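PDB 6KIA: enoyl-acyl carrier protein reductase from Uncultured bacterium, which probably catalyses the NADH-dependent reduction of enoyl-acyl carrier protein in fatty acid synthesis and is linked to triclosan resistance. Local coordinates for residues A[245-257]-A[302-316]. Numbering follows the deposited sequence.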
loop_
_atom_site.group_PDB
_atom_site.type_symbol
_atom_site.label_atom_id
_atom_site.label_comp_id
_atom_site.label_asym_id
_atom_site.label_seq_id
_atom_site.Cartn_x
_atom_site.Cartn_y
_atom_site.Cartn_z
ATOM N N GLU A 245 12.121 2.656 -8.726
ATOM C CA GLU A 245 12.985 2.920 -9.880
ATOM C C GLU A 245 12.205 2.770 -11.165
ATOM O O GLU A 245 11.565 1.723 -11.442
ATOM C CB GLU A 245 14.192 1.981 -9.910
ATOM C CG GLU A 245 15.110 2.110 -8.716
ATOM C CD GLU A 245 16.305 1.174 -8.778
ATOM O OE1 GLU A 245 16.086 -0.045 -8.857
ATOM O OE2 GLU A 245 17.459 1.648 -8.746
ATOM N N ILE A 246 12.258 3.818 -11.971
ATOM C CA ILE A 246 11.570 3.819 -13.242
ATOM C C ILE A 246 12.538 4.314 -14.318
ATOM O O ILE A 246 13.524 4.955 -13.982
ATOM C CB ILE A 246 10.309 4.703 -13.191
ATOM C CG1 ILE A 246 10.668 6.208 -13.192
ATOM C CG2 ILE A 246 9.404 4.315 -12.007
ATOM C CD1 ILE A 246 9.444 7.135 -13.110
ATOM N N LEU A 247 12.233 4.050 -15.587
ATOM C CA LEU A 247 13.098 4.476 -16.689
ATOM C C LEU A 247 13.116 5.998 -16.870
ATOM O O LEU A 247 12.123 6.601 -17.266
ATOM C CB LEU A 247 12.636 3.835 -17.987
ATOM C CG LEU A 247 13.137 2.396 -18.065
ATOM C CD1 LEU A 247 12.532 1.656 -19.252
ATOM C CD2 LEU A 247 14.649 2.372 -18.176
ATOM N N ILE A 248 14.269 6.586 -16.572
ATOM C CA ILE A 248 14.566 8.004 -16.818
ATOM C C ILE A 248 15.882 8.005 -17.607
ATOM O O ILE A 248 16.889 7.427 -17.161
ATOM C CB ILE A 248 14.674 8.806 -15.492
ATOM C CG1 ILE A 248 13.320 8.777 -14.766
ATOM C CG2 ILE A 248 15.089 10.264 -15.772
ATOM C CD1 ILE A 248 13.313 9.324 -13.334
ATOM N N ASP A 249 15.844 8.564 -18.818
ATOM C CA ASP A 249 17.020 8.601 -19.682
ATOM C C ASP A 249 17.553 7.178 -19.936
ATOM O O ASP A 249 18.757 6.931 -19.868
ATOM C CB ASP A 249 18.093 9.493 -19.045
ATOM C CG ASP A 249 19.119 9.996 -20.042
ATOM O OD1 ASP A 249 18.825 9.999 -21.259
ATOM O OD2 ASP A 249 20.214 10.407 -19.599
ATOM N N ASP A 250 16.634 6.254 -20.213
ATOM C CA ASP A 250 16.947 4.844 -20.492
ATOM C C ASP A 250 17.744 4.151 -19.379
ATOM O O ASP A 250 18.437 3.168 -19.622
ATOM C CB ASP A 250 17.687 4.713 -21.832
ATOM C CG ASP A 250 17.562 3.315 -22.433
ATOM O OD1 ASP A 250 16.483 2.694 -22.301
ATOM O OD2 ASP A 250 18.546 2.839 -23.041
ATOM N N LYS A 251 17.607 4.646 -18.154
ATOM C CA LYS A 251 18.229 4.002 -16.991
ATOM C C LYS A 251 17.182 3.869 -15.894
ATOM O O LYS A 251 16.344 4.740 -15.750
ATOM C CB LYS A 251 19.413 4.811 -16.456
ATOM C CG LYS A 251 20.598 4.934 -17.379
ATOM C CD LYS A 251 21.655 5.812 -16.724
ATOM C CE LYS A 251 21.056 7.134 -16.267
ATOM N NZ LYS A 251 21.990 7.912 -15.415
ATOM N N TYR A 252 17.194 2.775 -15.137
ATOM C CA TYR A 252 16.260 2.700 -14.020
ATOM C C TYR A 252 16.769 3.555 -12.864
ATOM O O TYR A 252 17.832 3.280 -12.301
ATOM C CB TYR A 252 16.048 1.250 -13.587
ATOM C CG TYR A 252 15.319 0.425 -14.614
ATOM C CD1 TYR A 252 13.932 0.502 -14.744
ATOM C CD2 TYR A 252 16.009 -0.440 -15.455
ATOM C CE1 TYR A 252 13.262 -0.264 -15.667
ATOM C CE2 TYR A 252 15.349 -1.210 -16.368
ATOM C CZ TYR A 252 13.981 -1.113 -16.492
ATOM O OH TYR A 252 13.331 -1.879 -17.431
ATOM N N GLN A 253 16.013 4.601 -12.528
ATOM C CA GLN A 253 16.394 5.557 -11.487
ATOM C C GLN A 253 15.300 5.710 -10.444
ATOM O O GLN A 253 14.109 5.809 -10.786
ATOM C CB GLN A 253 16.719 6.930 -12.089
ATOM C CG GLN A 253 17.657 6.848 -13.295
ATOM C CD GLN A 253 18.329 8.185 -13.605
ATOM O OE1 GLN A 253 18.834 8.863 -12.708
ATOM N NE2 GLN A 253 18.305 8.581 -14.869
ATOM N N TRP A 254 15.716 5.729 -9.181
ATOM C CA TRP A 254 14.786 5.891 -8.081
ATOM C C TRP A 254 14.126 7.250 -8.145
ATOM O O TRP A 254 14.783 8.271 -8.386
ATOM C CB TRP A 254 15.485 5.731 -6.734
ATOM C CG TRP A 254 14.549 5.859 -5.579
ATOM C CD1 TRP A 254 13.827 4.854 -5.011
ATOM C CD2 TRP A 254 14.231 7.051 -4.839
ATOM N NE1 TRP A 254 13.078 5.337 -3.967
ATOM C CE2 TRP A 254 13.301 6.682 -3.840
ATOM C CE3 TRP A 254 14.633 8.393 -4.929
ATOM C CZ2 TRP A 254 12.764 7.596 -2.937
ATOM C CZ3 TRP A 254 14.109 9.303 -4.010
ATOM C CH2 TRP A 254 13.187 8.901 -3.035
ATOM N N GLN A 255 12.814 7.251 -7.946
ATOM C CA GLN A 255 12.085 8.491 -7.813
ATOM C C GLN A 255 10.910 8.210 -6.889
ATOM O O GLN A 255 10.779 7.090 -6.374
ATOM C CB GLN A 255 11.641 9.013 -9.185
ATOM C CG GLN A 255 10.905 7.995 -10.052
ATOM C CD GLN A 255 9.447 7.823 -9.636
ATOM O OE1 GLN A 255 8.617 8.718 -9.832
ATOM N NE2 GLN A 255 9.140 6.675 -9.030
ATOM N N THR A 256 10.067 9.203 -6.675
ATOM C CA THR A 256 8.948 9.076 -5.731
ATOM C C THR A 256 7.842 10.063 -6.067
ATOM O O THR A 256 8.096 11.083 -6.696
ATOM C CB THR A 256 9.400 9.323 -4.278
ATOM O OG1 THR A 256 8.318 9.060 -3.371
ATOM C CG2 THR A 256 9.857 10.792 -4.094
ATOM N N TYR A 257 6.630 9.770 -5.599
ATOM C CA TYR A 257 5.588 10.774 -5.455
ATOM C C TYR A 257 5.916 11.627 -4.230
ATOM O O TYR A 257 6.309 11.093 -3.192
ATOM C CB TYR A 257 4.215 10.107 -5.274
ATOM C CG TYR A 257 3.151 11.067 -4.773
ATOM C CD1 TYR A 257 2.444 11.867 -5.662
ATOM C CD2 TYR A 257 2.862 11.169 -3.410
ATOM C CE1 TYR A 257 1.471 12.762 -5.215
ATOM C CE2 TYR A 257 1.905 12.052 -2.959
ATOM C CZ TYR A 257 1.203 12.847 -3.859
ATOM O OH TYR A 257 0.246 13.721 -3.372
ATOM N N VAL A 302 0.436 10.839 -8.408
ATOM C CA VAL A 302 1.141 9.607 -8.067
ATOM C C VAL A 302 1.300 8.725 -9.319
ATOM O O VAL A 302 2.342 8.064 -9.533
ATOM C CB VAL A 302 0.415 8.842 -6.911
ATOM C CG1 VAL A 302 -0.928 8.253 -7.354
ATOM C CG2 VAL A 302 1.342 7.750 -6.301
ATOM N N GLU A 303 0.282 8.766 -10.168
ATOM C CA GLU A 303 0.231 7.901 -11.339
ATOM C C GLU A 303 1.238 8.327 -12.428
ATOM O O GLU A 303 1.532 7.556 -13.352
ATOM C CB GLU A 303 -1.198 7.892 -11.914
ATOM C CG GLU A 303 -1.515 9.109 -12.795
ATOM C CD GLU A 303 -1.777 10.404 -12.054
ATOM O OE1 GLU A 303 -1.874 10.412 -10.808
ATOM O OE2 GLU A 303 -1.805 11.451 -12.749
ATOM N N LEU A 304 1.772 9.549 -12.330
ATOM C CA LEU A 304 2.763 9.995 -13.295
ATOM C C LEU A 304 3.956 9.070 -13.274
ATOM O O LEU A 304 4.613 8.872 -14.324
ATOM C CB LEU A 304 3.207 11.438 -13.004
ATOM C CG LEU A 304 2.104 12.476 -13.141
ATOM C CD1 LEU A 304 2.705 13.831 -12.830
ATOM C CD2 LEU A 304 1.505 12.478 -14.556
ATOM N N SER A 305 4.210 8.467 -12.107
ATOM C CA SER A 305 5.366 7.577 -11.984
ATOM C C SER A 305 5.194 6.266 -12.745
ATOM O O SER A 305 6.172 5.609 -13.065
ATOM C CB SER A 305 5.645 7.274 -10.515
ATOM O OG SER A 305 5.976 8.468 -9.804
ATOM N N LEU A 306 3.957 5.923 -13.077
ATOM C CA LEU A 306 3.646 4.598 -13.603
ATOM C C LEU A 306 3.809 4.478 -15.127
ATOM O O LEU A 306 4.167 3.411 -15.631
ATOM C CB LEU A 306 2.214 4.227 -13.186
ATOM C CG LEU A 306 1.613 2.897 -13.641
ATOM C CD1 LEU A 306 2.416 1.713 -13.093
ATOM C CD2 LEU A 306 0.174 2.858 -13.137
ATOM N N PHE A 307 3.581 5.564 -15.862
ATOM C CA PHE A 307 3.617 5.473 -17.338
ATOM C C PHE A 307 4.894 4.870 -17.951
ATOM O O PHE A 307 4.805 4.094 -18.920
ATOM C CB PHE A 307 3.358 6.856 -17.946
ATOM C CG PHE A 307 1.997 7.403 -17.634
ATOM C CD1 PHE A 307 0.867 6.868 -18.231
ATOM C CD2 PHE A 307 1.850 8.458 -16.749
ATOM C CE1 PHE A 307 -0.406 7.377 -17.941
ATOM C CE2 PHE A 307 0.591 8.989 -16.464
ATOM C CZ PHE A 307 -0.536 8.462 -17.056
ATOM N N PRO A 308 6.084 5.195 -17.393
ATOM C CA PRO A 308 7.287 4.605 -17.990
ATOM C C PRO A 308 7.375 3.076 -17.866
ATOM O O PRO A 308 8.278 2.492 -18.469
ATOM C CB PRO A 308 8.431 5.288 -17.215
ATOM C CG PRO A 308 7.839 6.577 -16.735
ATOM C CD PRO A 308 6.426 6.245 -16.399
ATOM N N LEU A 309 6.464 2.438 -17.131
ATOM C CA LEU A 309 6.403 0.962 -17.156
ATOM C C LEU A 309 6.250 0.476 -18.595
ATOM O O LEU A 309 6.761 -0.589 -18.960
ATOM C CB LEU A 309 5.254 0.442 -16.265
ATOM C CG LEU A 309 5.096 -1.080 -16.227
ATOM C CD1 LEU A 309 6.315 -1.716 -15.524
ATOM C CD2 LEU A 309 3.781 -1.505 -15.532
ATOM N N LEU A 310 5.572 1.269 -19.431
ATOM C CA LEU A 310 5.445 0.902 -20.854
ATOM C C LEU A 310 6.817 0.706 -21.521
ATOM O O LEU A 310 7.048 -0.261 -22.270
ATOM C CB LEU A 310 4.631 1.947 -21.611
ATOM C CG LEU A 310 3.118 1.861 -21.417
ATOM C CD1 LEU A 310 2.404 3.139 -21.821
ATOM C CD2 LEU A 310 2.547 0.654 -22.158
ATOM N N LYS A 311 7.740 1.615 -21.226
ATOM C CA LYS A 311 9.062 1.534 -21.821
ATOM C C LYS A 311 9.812 0.337 -21.251
ATOM O O LYS A 311 10.527 -0.364 -21.974
ATOM C CB LYS A 311 9.820 2.843 -21.569
ATOM C CG LYS A 311 9.243 4.004 -22.336
ATOM C CD LYS A 311 10.090 5.248 -22.170
ATOM C CE LYS A 311 9.583 6.380 -23.036
ATOM N NZ LYS A 311 9.688 6.031 -24.486
ATOM N N ALA A 312 9.538 0.025 -19.984
ATOM C CA ALA A 312 10.169 -1.125 -19.339
ATOM C C ALA A 312 9.680 -2.401 -19.984
ATOM O O ALA A 312 10.468 -3.354 -20.175
ATOM C CB ALA A 312 9.882 -1.106 -17.827
ATOM N N LEU A 313 8.405 -2.419 -20.377
ATOM C CA LEU A 313 7.876 -3.640 -20.974
ATOM C C LEU A 313 8.641 -3.920 -22.259
ATOM O O LEU A 313 8.897 -5.080 -22.595
ATOM C CB LEU A 313 6.384 -3.549 -21.269
ATOM C CG LEU A 313 5.461 -3.537 -20.058
ATOM C CD1 LEU A 313 4.008 -3.486 -20.488
ATOM C CD2 LEU A 313 5.730 -4.713 -19.119
ATOM N N LYS A 314 9.032 -2.861 -22.966
ATOM C CA LYS A 314 9.758 -3.063 -24.214
ATOM C C LYS A 314 11.197 -3.417 -23.925
ATOM O O LYS A 314 11.785 -4.289 -24.583
ATOM C CB LYS A 314 9.690 -1.786 -25.083
ATOM C CG LYS A 314 8.356 -1.569 -25.754
ATOM C CD LYS A 314 8.522 -0.686 -26.985
ATOM C CE LYS A 314 7.391 -0.877 -27.975
ATOM N NZ LYS A 314 7.289 0.316 -28.862
ATOM N N LYS A 315 11.753 -2.792 -22.900
ATOM C CA LYS A 315 13.173 -2.916 -22.625
ATOM C C LYS A 315 13.531 -4.317 -22.119
ATOM O O LYS A 315 14.588 -4.876 -22.447
ATOM C CB LYS A 315 13.577 -1.872 -21.591
ATOM C CG LYS A 315 15.035 -1.870 -21.205
ATOM C CD LYS A 315 15.306 -0.765 -20.183
ATOM C CE LYS A 315 16.772 -0.691 -19.805
ATOM N NZ LYS A 315 17.582 -0.199 -20.960
ATOM N N GLU A 316 12.623 -4.906 -21.352
ATOM C CA GLU A 316 12.929 -6.167 -20.698
ATOM C C GLU A 316 12.541 -7.372 -21.543
ATOM O O GLU A 316 11.768 -8.225 -21.116
ATOM C CB GLU A 316 12.240 -6.197 -19.332
ATOM C CG GLU A 316 12.727 -5.089 -18.433
ATOM C CD GLU A 316 14.228 -5.103 -18.189
ATOM O OE1 GLU A 316 14.840 -6.194 -18.174
ATOM O OE2 GLU A 316 14.803 -4.008 -17.994
HETATM O O HOH W 1 10.089 2.209 -16.149
#
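Leu-247 drives its isobutyl group onto helix 309-315, where CD1 lies 3.5 Å from the backbone N of Ala-312 and also packs on Lys-311 CB. Its other branch, CD2, sits 3.8 Å above the centre of the Tyr-252 ring and covers that face from within the hairpin, a CH-pi contact. Ala-312 CB meets the ring at its edge, and Tyr-252 OH donates a 2.6 Å hydrogen bond to Glu-316 OE2, on the anti lone pair of the carboxylate. Next to these contacts, one water joins Leu-247 N to Pro-308 O, weakly on the proline side.

A second tight point is the bond from Ser-305 OG to Gln-255 OE1, 2.7 Å long and in the amide carbonyl plane. A bend at chi2 (79°) turns the glutamine amide so that OE1 meets Ser-305, while NE2 binds Thr-244 O and Glu-290 OE2. Ile-246 CD1 lies against Ser-305 O, a buried oxygen with no polar partner. Beyond, Val-302 packs against Tyr-257 CD1.

The solvent side is looser: Lys-315 runs extended past the Tyr-252 ring, turning only at chi4, and its NZ forms a salt bridge with Asp-250 OD1 at 3.4 Å, its hydrogen bond weak. The whole is a two-stranded beta hairpin with a type I' turn, whose strand 245-248 crosses helix 309-315 at 83°, with the Val-302 end close to the bound NADH of this Rossmann-clan reductase.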